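PDB 3DWO: probable outer membrane protein from Pseudomonas aeruginosa, which probably carries long-chain fatty acids and similar hydrophobic compounds across the bacterial outer membrane as a beta-barrel channel of the FadL family. Local coordinates for residues I329-Y333 with T368-I373; K42-T48 with T99-P105; F214-A218 with F230-A234. All coordinates share one frame; numbering follows the deposited sequence.

Contact 1 (I329-Y333 with T368-I373). With C8E ((hydroxyethyloxy)tri(ethyloxy)octane), chain D; C8E ((hydroxyethyloxy)tri(ethyloxy)octane), chain E.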
loop_
_atom_site.group_PDB
_atom_site.type_symbol
_atom_site.label_atom_id
_atom_site.label_comp_id
_atom_site.label_asym_id
_atom_site.label_seq_id
_atom_site.Cartn_x
_atom_site.Cartn_y
_atom_site.Cartn_z
ATOM N N ILE A 329 6.526 5.171 16.400
ATOM C CA ILE A 329 5.069 5.168 16.420
ATOM C C ILE A 329 4.521 3.745 16.266
ATOM O O ILE A 329 4.715 3.095 15.238
ATOM C CB ILE A 329 4.518 6.062 15.280
ATOM C CG1 ILE A 329 5.100 7.469 15.417
ATOM C CG2 ILE A 329 2.988 6.114 15.332
ATOM C CD1 ILE A 329 4.758 8.396 14.266
ATOM N N PRO A 330 3.833 3.241 17.297
ATOM C CA PRO A 330 3.282 1.884 17.210
ATOM C C PRO A 330 2.072 1.808 16.290
ATOM O O PRO A 330 1.248 2.713 16.255
ATOM C CB PRO A 330 2.918 1.564 18.658
ATOM C CG PRO A 330 3.832 2.459 19.462
ATOM C CD PRO A 330 3.769 3.741 18.679
ATOM N N TYR A 331 1.974 0.725 15.535
ATOM C CA TYR A 331 0.852 0.537 14.638
ATOM C C TYR A 331 0.245 -0.839 14.847
ATOM O O TYR A 331 -0.954 -1.025 14.656
ATOM C CB TYR A 331 1.294 0.732 13.188
ATOM C CG TYR A 331 1.368 2.192 12.796
ATOM C CD1 TYR A 331 0.223 2.989 12.798
ATOM C CD2 TYR A 331 2.582 2.782 12.439
ATOM C CE1 TYR A 331 0.280 4.342 12.454
ATOM C CE2 TYR A 331 2.654 4.137 12.093
ATOM C CZ TYR A 331 1.500 4.910 12.100
ATOM O OH TYR A 331 1.561 6.243 11.738
ATOM N N THR A 332 1.083 -1.789 15.254
ATOM C CA THR A 332 0.662 -3.163 15.527
ATOM C C THR A 332 -0.412 -3.720 14.592
ATOM O O THR A 332 -1.479 -4.140 15.036
ATOM C CB THR A 332 0.156 -3.300 16.979
ATOM O OG1 THR A 332 -0.847 -2.309 17.229
ATOM C CG2 THR A 332 1.301 -3.097 17.964
ATOM N N TYR A 333 -0.124 -3.720 13.295
ATOM C CA TYR A 333 -1.049 -4.251 12.298
ATOM C C TYR A 333 -1.340 -5.721 12.579
ATOM O O TYR A 333 -0.514 -6.423 13.157
ATOM C CB TYR A 333 -0.432 -4.136 10.904
ATOM C CG TYR A 333 -0.656 -2.816 10.206
ATOM C CD1 TYR A 333 -0.927 -1.648 10.924
ATOM C CD2 TYR A 333 -0.579 -2.732 8.821
ATOM C CE1 TYR A 333 -1.121 -0.427 10.267
ATOM C CE2 TYR A 333 -0.765 -1.525 8.157
ATOM C CZ TYR A 333 -1.038 -0.379 8.881
ATOM O OH TYR A 333 -1.251 0.799 8.200
ATOM N N THR A 368 -4.757 2.144 16.955
ATOM C CA THR A 368 -3.651 2.815 16.270
ATOM C C THR A 368 -3.930 3.476 14.915
ATOM O O THR A 368 -3.090 4.225 14.409
ATOM C CB THR A 368 -2.483 1.833 16.057
ATOM O OG1 THR A 368 -2.900 0.784 15.170
ATOM C CG2 THR A 368 -2.051 1.212 17.381
ATOM N N ARG A 369 -5.082 3.215 14.315
ATOM C CA ARG A 369 -5.353 3.814 13.014
ATOM C C ARG A 369 -5.271 5.336 13.068
ATOM O O ARG A 369 -5.776 5.966 14.000
ATOM C CB ARG A 369 -6.720 3.387 12.492
ATOM C CG ARG A 369 -7.003 3.810 11.043
ATOM C CD ARG A 369 -8.190 3.034 10.514
ATOM N NE ARG A 369 -9.172 2.911 11.572
ATOM C CZ ARG A 369 -9.661 1.763 12.023
ATOM N NH1 ARG A 369 -9.276 0.609 11.503
ATOM N NH2 ARG A 369 -10.520 1.781 13.023
ATOM N N ASP A 370 -4.625 5.920 12.064
ATOM C CA ASP A 370 -4.477 7.365 11.996
ATOM C C ASP A 370 -4.816 7.872 10.595
ATOM O O ASP A 370 -5.179 7.091 9.723
ATOM C CB ASP A 370 -3.056 7.770 12.408
ATOM C CG ASP A 370 -2.003 7.240 11.467
ATOM O OD1 ASP A 370 -2.377 6.714 10.396
ATOM O OD2 ASP A 370 -0.798 7.363 11.792
ATOM N N PRO A 371 -4.708 9.189 10.363
ATOM C CA PRO A 371 -5.024 9.778 9.051
ATOM C C PRO A 371 -4.151 9.376 7.861
ATOM O O PRO A 371 -4.566 9.546 6.716
ATOM C CB PRO A 371 -4.953 11.283 9.325
ATOM C CG PRO A 371 -5.269 11.373 10.807
ATOM C CD PRO A 371 -4.448 10.248 11.352
ATOM N N ARG A 372 -2.952 8.856 8.119
ATOM C CA ARG A 372 -2.058 8.449 7.028
ATOM C C ARG A 372 -2.670 7.331 6.184
ATOM O O ARG A 372 -2.712 7.417 4.955
ATOM C CB ARG A 372 -0.712 7.960 7.572
ATOM C CG ARG A 372 0.028 8.972 8.397
ATOM C CD ARG A 372 1.509 8.626 8.535
ATOM N NE ARG A 372 2.232 9.796 9.025
ATOM C CZ ARG A 372 2.580 9.998 10.289
ATOM N NH1 ARG A 372 2.297 9.101 11.225
ATOM N NH2 ARG A 372 3.179 11.132 10.619
ATOM N N ILE A 373 -3.128 6.282 6.866
ATOM C CA ILE A 373 -3.737 5.113 6.229
ATOM C C ILE A 373 -5.017 4.798 7.012
ATOM O O ILE A 373 -5.047 3.876 7.825
ATOM C CB ILE A 373 -2.818 3.871 6.325
ATOM C CG1 ILE A 373 -1.389 4.216 5.885
ATOM C CG2 ILE A 373 -3.381 2.752 5.462
ATOM C CD1 ILE A 373 -1.243 4.523 4.407
HETATM C C1 C8E D . -2.607 3.091 9.980
HETATM C C2 C8E D . -1.540 3.994 9.564
HETATM C C3 C8E D . -0.271 3.357 9.239
HETATM C C4 C8E D . 0.619 4.399 8.757
HETATM C C5 C8E D . 1.705 3.773 7.963
HETATM C C6 C8E D . 2.328 4.760 7.100
HETATM C C7 C8E D . 3.611 4.119 6.872
HETATM C C8 C8E D . 4.017 4.328 5.462
HETATM O O9 C8E D . 5.271 4.805 4.995
HETATM C C10 C8E D . 5.705 6.091 5.393
HETATM C C11 C8E D . 7.042 6.285 4.750
HETATM O O12 C8E D . 8.099 5.948 5.665
HETATM C C13 C8E D . 8.936 7.060 6.109
HETATM C C14 C8E D . 8.625 8.039 7.285
HETATM O O15 C8E D . 9.421 8.460 8.433
HETATM C C16 C8E D . 9.213 7.611 9.580
HETATM C C17 C8E D . 8.081 8.065 10.522
HETATM O O18 C8E D . 7.516 9.392 10.502
HETATM C C19 C8E D . 8.188 10.320 11.395
HETATM C C20 C8E D . 7.442 11.117 12.529
HETATM O O21 C8E D . 6.962 12.441 12.249
HETATM C C1 C8E E . 1.598 6.679 -6.167
HETATM C C2 C8E E . 0.576 6.289 -5.206
HETATM C C3 C8E E . 0.422 4.846 -5.043
HETATM C C4 C8E E . -0.695 4.429 -5.872
HETATM C C5 C8E E . -1.543 3.502 -5.095
HETATM C C6 C8E E . -2.374 2.729 -5.991
HETATM C C7 C8E E . -3.267 2.110 -5.034
HETATM C C8 C8E E . -4.631 2.186 -5.571
HETATM O O9 C8E E . -5.734 1.379 -5.219
HETATM C C10 C8E E . -5.674 -0.019 -5.416
HETATM C C11 C8E E . -6.996 -0.522 -4.926
HETATM O O12 C8E E . -7.220 -0.136 -3.555
HETATM C C13 C8E E . -8.593 -0.267 -3.089
HETATM C C14 C8E E . -9.286 0.619 -2.006
HETATM O O15 C8E E . -9.374 2.066 -1.862
HETATM C C16 C8E E . -8.273 2.575 -1.081
HETATM C C17 C8E E . -8.539 2.643 0.431
HETATM O O18 C8E E . -8.757 3.880 1.137
HETATM C C19 C8E E . -7.518 4.455 1.640
HETATM C C20 C8E E . -7.180 4.591 3.169
HETATM O O21 C8E E . -6.232 3.686 3.743
#

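Contact 2 (K42-T48 with T99-P105). With C8E ((hydroxyethyloxy)tri(ethyloxy)octane), chain L.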
loop_
_atom_site.group_PDB
_atom_site.type_symbol
_atom_site.label_atom_id
_atom_site.label_comp_id
_atom_site.label_asym_id
_atom_site.label_seq_id
_atom_site.Cartn_x
_atom_site.Cartn_y
_atom_site.Cartn_z
ATOM N N LYS A 42 3.078 -21.109 -24.712
ATOM C CA LYS A 42 3.733 -20.213 -25.664
ATOM C C LYS A 42 4.235 -18.898 -25.086
ATOM O O LYS A 42 3.999 -18.586 -23.920
ATOM C CB LYS A 42 2.796 -19.924 -26.842
ATOM C CG LYS A 42 1.322 -19.917 -26.480
ATOM C CD LYS A 42 1.011 -18.945 -25.357
ATOM C CE LYS A 42 -0.429 -19.110 -24.893
ATOM N NZ LYS A 42 -1.391 -18.987 -26.024
ATOM N N ARG A 43 4.939 -18.136 -25.922
ATOM C CA ARG A 43 5.487 -16.843 -25.534
ATOM C C ARG A 43 4.372 -15.817 -25.424
ATOM O O ARG A 43 3.574 -15.664 -26.347
ATOM C CB ARG A 43 6.487 -16.337 -26.573
ATOM C CG ARG A 43 7.760 -17.138 -26.727
ATOM C CD ARG A 43 8.676 -16.412 -27.704
ATOM N NE ARG A 43 9.964 -17.072 -27.896
ATOM C CZ ARG A 43 10.982 -16.526 -28.558
ATOM N NH1 ARG A 43 10.858 -15.314 -29.085
ATOM N NH2 ARG A 43 12.126 -17.188 -28.691
ATOM N N ILE A 44 4.327 -15.106 -24.303
ATOM C CA ILE A 44 3.311 -14.087 -24.104
ATOM C C ILE A 44 3.908 -12.829 -23.483
ATOM O O ILE A 44 4.667 -12.895 -22.511
ATOM C CB ILE A 44 2.171 -14.595 -23.196
ATOM C CG1 ILE A 44 1.640 -15.928 -23.721
ATOM C CG2 ILE A 44 1.028 -13.588 -23.182
ATOM C CD1 ILE A 44 0.512 -16.507 -22.893
ATOM N N ALA A 45 3.573 -11.687 -24.074
ATOM C CA ALA A 45 4.028 -10.383 -23.604
ATOM C C ALA A 45 2.754 -9.612 -23.283
ATOM O O ALA A 45 1.813 -9.614 -24.075
ATOM C CB ALA A 45 4.816 -9.674 -24.692
ATOM N N GLN A 46 2.718 -8.952 -22.130
ATOM C CA GLN A 46 1.518 -8.227 -21.733
ATOM C C GLN A 46 1.792 -6.939 -20.966
ATOM O O GLN A 46 2.662 -6.892 -20.099
ATOM C CB GLN A 46 0.645 -9.149 -20.881
ATOM C CG GLN A 46 -0.662 -8.553 -20.405
ATOM C CD GLN A 46 -1.416 -9.507 -19.493
ATOM O OE1 GLN A 46 -0.939 -9.857 -18.411
ATOM N NE2 GLN A 46 -2.591 -9.939 -19.929
ATOM N N LEU A 47 1.039 -5.896 -21.295
ATOM C CA LEU A 47 1.171 -4.615 -20.624
ATOM C C LEU A 47 -0.182 -4.174 -20.086
ATOM O O LEU A 47 -1.184 -4.192 -20.801
ATOM C CB LEU A 47 1.700 -3.544 -21.576
ATOM C CG LEU A 47 1.646 -2.129 -20.979
ATOM C CD1 LEU A 47 2.509 -2.055 -19.723
ATOM C CD2 LEU A 47 2.119 -1.116 -22.011
ATOM N N THR A 48 -0.200 -3.776 -18.820
ATOM C CA THR A 48 -1.421 -3.322 -18.178
ATOM C C THR A 48 -1.223 -1.915 -17.635
ATOM O O THR A 48 -0.149 -1.571 -17.143
ATOM C CB THR A 48 -1.817 -4.246 -17.000
ATOM O OG1 THR A 48 -2.202 -5.534 -17.503
ATOM C CG2 THR A 48 -2.979 -3.642 -16.211
ATOM N N THR A 99 1.925 -2.232 -15.260
ATOM C CA THR A 99 2.297 -3.582 -14.879
ATOM C C THR A 99 2.648 -4.334 -16.158
ATOM O O THR A 99 1.942 -4.232 -17.164
ATOM C CB THR A 99 1.150 -4.288 -14.135
ATOM O OG1 THR A 99 0.981 -3.689 -12.841
ATOM C CG2 THR A 99 1.452 -5.764 -13.962
ATOM N N GLY A 100 3.759 -5.063 -16.125
ATOM C CA GLY A 100 4.184 -5.803 -17.298
ATOM C C GLY A 100 4.542 -7.246 -17.003
ATOM O O GLY A 100 5.153 -7.546 -15.977
ATOM N N PHE A 101 4.160 -8.143 -17.906
ATOM C CA PHE A 101 4.453 -9.559 -17.738
ATOM C C PHE A 101 4.949 -10.180 -19.033
ATOM O O PHE A 101 4.446 -9.887 -20.124
ATOM C CB PHE A 101 3.210 -10.317 -17.272
ATOM C CG PHE A 101 2.704 -9.892 -15.923
ATOM C CD1 PHE A 101 3.431 -10.174 -14.771
ATOM C CD2 PHE A 101 1.490 -9.218 -15.803
ATOM C CE1 PHE A 101 2.955 -9.794 -13.514
ATOM C CE2 PHE A 101 1.004 -8.835 -14.558
ATOM C CZ PHE A 101 1.737 -9.122 -13.408
ATOM N N LEU A 102 5.944 -11.044 -18.903
ATOM C CA LEU A 102 6.503 -11.734 -20.049
ATOM C C LEU A 102 6.788 -13.174 -19.647
ATOM O O LEU A 102 7.443 -13.428 -18.635
ATOM C CB LEU A 102 7.792 -11.050 -20.511
ATOM C CG LEU A 102 8.536 -11.770 -21.636
ATOM C CD1 LEU A 102 7.655 -11.847 -22.874
ATOM C CD2 LEU A 102 9.823 -11.032 -21.940
ATOM N N VAL A 103 6.269 -14.114 -20.428
ATOM C CA VAL A 103 6.492 -15.525 -20.158
ATOM C C VAL A 103 7.087 -16.176 -21.399
ATOM O O VAL A 103 6.538 -16.067 -22.497
ATOM C CB VAL A 103 5.189 -16.242 -19.779
ATOM C CG1 VAL A 103 5.459 -17.727 -19.601
ATOM C CG2 VAL A 103 4.628 -15.650 -18.494
ATOM N N VAL A 104 8.217 -16.846 -21.208
ATOM C CA VAL A 104 8.925 -17.498 -22.300
ATOM C C VAL A 104 9.281 -18.941 -21.964
ATOM O O VAL A 104 10.237 -19.194 -21.227
ATOM C CB VAL A 104 10.240 -16.755 -22.621
ATOM C CG1 VAL A 104 10.944 -17.419 -23.785
ATOM C CG2 VAL A 104 9.954 -15.298 -22.923
ATOM N N PRO A 105 8.507 -19.908 -22.481
ATOM C CA PRO A 105 8.829 -21.307 -22.184
ATOM C C PRO A 105 10.196 -21.658 -22.786
ATOM O O PRO A 105 10.473 -21.337 -23.945
ATOM C CB PRO A 105 7.670 -22.074 -22.822
ATOM C CG PRO A 105 7.226 -21.173 -23.939
ATOM C CD PRO A 105 7.293 -19.805 -23.308
HETATM C C1 C8E L . 9.748 -6.406 -17.346
HETATM C C2 C8E L . 9.028 -6.963 -18.481
HETATM C C3 C8E L . 7.723 -6.355 -18.733
HETATM C C4 C8E L . 7.178 -6.987 -19.920
HETATM C C5 C8E L . 6.829 -5.933 -20.904
HETATM C C6 C8E L . 6.088 -6.502 -22.010
HETATM O O HOH W 1 0.058 -7.007 -17.527
#

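Contact 3 (F214-A218 with F230-A234)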
loop_
_atom_site.group_PDB
_atom_site.type_symbol
_atom_site.label_atom_id
_atom_site.label_comp_id
_atom_site.label_asym_id
_atom_site.label_seq_id
_atom_site.Cartn_x
_atom_site.Cartn_y
_atom_site.Cartn_z
ATOM N N PHE A 214 12.251 -12.711 -2.388
ATOM C CA PHE A 214 12.089 -14.019 -2.988
ATOM C C PHE A 214 10.673 -14.551 -2.823
ATOM O O PHE A 214 9.983 -14.232 -1.855
ATOM C CB PHE A 214 13.114 -14.977 -2.380
ATOM C CG PHE A 214 14.537 -14.560 -2.635
ATOM C CD1 PHE A 214 15.193 -14.944 -3.804
ATOM C CD2 PHE A 214 15.199 -13.719 -1.743
ATOM C CE1 PHE A 214 16.486 -14.494 -4.084
ATOM C CE2 PHE A 214 16.493 -13.261 -2.011
ATOM C CZ PHE A 214 17.136 -13.650 -3.185
ATOM N N PHE A 215 10.235 -15.335 -3.799
ATOM C CA PHE A 215 8.910 -15.930 -3.772
ATOM C C PHE A 215 8.955 -17.275 -4.492
ATOM O O PHE A 215 9.869 -17.537 -5.280
ATOM C CB PHE A 215 7.889 -15.009 -4.442
ATOM C CG PHE A 215 8.272 -14.584 -5.829
ATOM C CD1 PHE A 215 9.147 -13.522 -6.029
ATOM C CD2 PHE A 215 7.752 -15.245 -6.939
ATOM C CE1 PHE A 215 9.495 -13.120 -7.314
ATOM C CE2 PHE A 215 8.093 -14.854 -8.223
ATOM C CZ PHE A 215 8.966 -13.788 -8.415
ATOM N N ALA A 216 7.968 -18.121 -4.217
ATOM C CA ALA A 216 7.898 -19.445 -4.824
ATOM C C ALA A 216 6.449 -19.900 -4.918
ATOM O O ALA A 216 5.557 -19.297 -4.319
ATOM C CB ALA A 216 8.705 -20.441 -3.995
ATOM N N GLY A 217 6.217 -20.966 -5.671
ATOM C CA GLY A 217 4.868 -21.468 -5.812
ATOM C C GLY A 217 4.796 -22.897 -6.304
ATOM O O GLY A 217 5.785 -23.476 -6.755
ATOM N N ALA A 218 3.603 -23.463 -6.214
ATOM C CA ALA A 218 3.362 -24.824 -6.652
ATOM C C ALA A 218 1.967 -24.885 -7.250
ATOM O O ALA A 218 1.056 -24.200 -6.788
ATOM C CB ALA A 218 3.473 -25.777 -5.471
ATOM N N PHE A 230 -0.663 -22.843 -4.840
ATOM C CA PHE A 230 -0.210 -22.290 -3.584
ATOM C C PHE A 230 0.986 -21.414 -3.909
ATOM O O PHE A 230 1.937 -21.861 -4.558
ATOM C CB PHE A 230 0.220 -23.382 -2.611
ATOM C CG PHE A 230 0.670 -22.847 -1.289
ATOM C CD1 PHE A 230 -0.256 -22.364 -0.374
ATOM C CD2 PHE A 230 2.024 -22.762 -0.985
ATOM C CE1 PHE A 230 0.157 -21.800 0.829
ATOM C CE2 PHE A 230 2.451 -22.198 0.215
ATOM C CZ PHE A 230 1.516 -21.716 1.123
ATOM N N ALA A 231 0.936 -20.165 -3.466
ATOM C CA ALA A 231 2.021 -19.238 -3.727
ATOM C C ALA A 231 2.461 -18.568 -2.441
ATOM O O ALA A 231 1.639 -18.220 -1.591
ATOM C CB ALA A 231 1.579 -18.185 -4.745
ATOM N N TYR A 232 3.767 -18.394 -2.295
ATOM C CA TYR A 232 4.296 -17.745 -1.115
ATOM C C TYR A 232 5.301 -16.665 -1.483
ATOM O O TYR A 232 6.243 -16.906 -2.247
ATOM C CB TYR A 232 4.970 -18.756 -0.193
ATOM C CG TYR A 232 5.480 -18.125 1.082
ATOM C CD1 TYR A 232 4.601 -17.771 2.104
ATOM C CD2 TYR A 232 6.835 -17.840 1.250
ATOM C CE1 TYR A 232 5.059 -17.147 3.266
ATOM C CE2 TYR A 232 7.302 -17.216 2.407
ATOM C CZ TYR A 232 6.405 -16.874 3.407
ATOM O OH TYR A 232 6.854 -16.259 4.551
ATOM N N HIS A 233 5.082 -15.471 -0.944
ATOM C CA HIS A 233 5.973 -14.339 -1.162
ATOM C C HIS A 233 6.555 -13.998 0.200
ATOM O O HIS A 233 5.829 -13.613 1.117
ATOM C CB HIS A 233 5.209 -13.144 -1.742
ATOM C CG HIS A 233 4.879 -13.293 -3.195
ATOM N ND1 HIS A 233 3.953 -14.204 -3.660
ATOM C CD2 HIS A 233 5.383 -12.677 -4.291
ATOM C CE1 HIS A 233 3.902 -14.143 -4.980
ATOM N NE2 HIS A 233 4.760 -13.225 -5.387
ATOM N N ALA A 234 7.864 -14.165 0.337
ATOM C CA ALA A 234 8.521 -13.900 1.603
ATOM C C ALA A 234 8.577 -12.408 1.894
ATOM O O ALA A 234 8.521 -11.585 0.982
ATOM C CB ALA A 234 9.939 -14.493 1.596
HETATM O O HOH W 2 9.141 -11.480 -1.652
#

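Contact 1 (I329-Y333 with T368-I373)
Tyr331 meets Asp370 and Arg372 through its hydroxyl, at the far end of a ring that crosses both side chains at about a right angle. From CB, chi1 of -81° puts CG anti to the carbonyl carbon and carries the ring toward this loop, with Thr368 O near its edge. C3 of the chain D detergent lies over one face, offset toward the rim, 3.6 Å from Tyr331 CD1 and 3.4 Å from Tyr331 CE1. Farther out, Tyr331 CZ is 3.5 Å from detergent C4. This joins the end of the small two-stranded sheet 316-321/324-330 to the loop between strands 351-360 and 378-388 of a FadL-type barrel, with the alkyl tail of the detergent between them. At the tip, Tyr331 OH donates to Asp370 OD2 (2.6 Å) on the syn side of the carboxylate, whose plane stands 77° from the ring. The same OH accepts from Arg372 NH1 (3.0 Å), lying close to the guanidinium plane, though the bond is bent to 139°. Arg372 NH1 also forms a salt bridge with Asp370 OD2, and Arg372 NH2 is held by Gln175 OE1. Back at the main chain, Thr368 OG1 donates to Tyr331 O (2.7 Å).

Contact 2 (K42-T48 with T99-P105)
Strands 44-48 and 99-105 run antiparallel at 172°, their axes approaching to 4.8 Å. They are neighbouring staves of the FadL-family beta barrel, joined as a ladder by three hydrogen-bonded pairs, Ile44-Val103, Gln46-Phe101 and Thr48-Thr99, with Ala45-Leu102 and Leu47-Gly100 as the non-hydrogen-bonded pairs between. Each hydrogen-bonded pair makes two N-H...O bonds; Ile44 N to Val103 O is 3.0 Å, and Thr48 N to Thr99 O is 2.7 Å. CA-H...O contacts, such as Arg43 CA with Val103 O, fill in between these bonds.

The side chains alternate between two faces. On the face of Ala45, Leu47 and Leu102, Leu102 CD1 bends back over the partner strand, 3.2 Å from Ile44 O and 4.0 Å from Ala45 CB. An alkyl chain of detergent (chain L) lies against the backbone of Gly100 and Phe101 on this same face, consistent with a surface turned to the membrane. The other face, bearing Ile44, Gln46, Thr48, Thr99, Phe101 and Val103, is buried, and there Gln46 and Thr48 meet N-terminal residues Asn9 and Pro27. Gln46 extends fully from its backbone, CG anti to N (chi1 -179°), and lies beside Phe101, pointing the same way. Its OE1 stops 3.6 Å from Phe101 CD2, the amide and ring planes being 65° apart. Asn9 ND2 donates to this oxygen while Gln46 NE2 bonds Thr440 OG1 on the next strand, so both ends of the amide are engaged. Just before the first strand, Lys42 NZ forms a salt bridge with Asp442, and the Pro105 ring packs on the Lys42 backbone. A water joins the two strands: it donates to Gln46 OE1 at 3.1 Å, more weakly to Thr99 O, and sits 2.7 Å from Thr48 OG1.

Contact 3 (F214-A218 with F230-A234)
Phe214 O takes the amide of Ala234, Ala234 N to Phe214 O being 3.0 Å, and also a hydrogen from a water that lies 2.9 Å from it. This water donates a second hydrogen to Ala234 O, bridging the end of the pair, where the second strand gives way to loop. The Phe214 ring leads off from the neighbouring strand, packing on Val164 and a bound detergent.

Phe215 comes next, on the buried face with His233. Its CB sits over the face of the His233 ring, 3.4 Å from His233 CD2, as a CH-pi contact 3.6 Å from the ring centroid. With chi1 at 53°, CG lies between the backbone N and the carbonyl carbon, and the phenyl ring runs alongside the imidazole. The two planes are only 6° apart but slid so far that the rings barely overlap, their centroids 5.0 Å apart. Phe31, from the N-terminal region, meets both rings edge-to-face, and Tyr287 stacks on His233 from the next strand.

Ala216 turns to the other face with Tyr232, and its backbone makes both bonds of the pair; Tyr232 N to Ala216 O is 2.8 Å and straight at 180°. Gly217 sits opposite Ala231 as a non-hydrogen-bonded pair, their CA atoms 4.2 Å apart. Ala218 closes the run through two bonds with Phe230, Ala218 N to Phe230 O being 2.8 Å. Phe230 and Tyr232 extend onto the surface, where they pack on Ala288 of strand 287-295. Such alternation, Phe214, Phe230 and Tyr232 toward the surface, Phe215 and His233 buried against the N-terminal region, fits a transmembrane beta hairpin in the wall of a FadL-like barrel.

From the N terminus, contact 2 is the first to close: strand 44-63 leaves the N-terminal region, a long excursion follows, and strand 93-105 returns beside it. Contact 3 then shuts a much shorter loop, the hairpin of strands 201-220 and 226-248. Contact 1 comes last, joining the end of strand 324-330 and the residues just after it to the loop between strands 351-360 and 378-388. The three follow in series, none nested in or crossing another. Contacts 2 and 3 tie strands of the barrel wall, their centres about 19 Å apart. Contact 1 instead ties the end of a small two-stranded sheet to a loop, and its centre lies about 37 Å from that of contact 2, across the chain's centre.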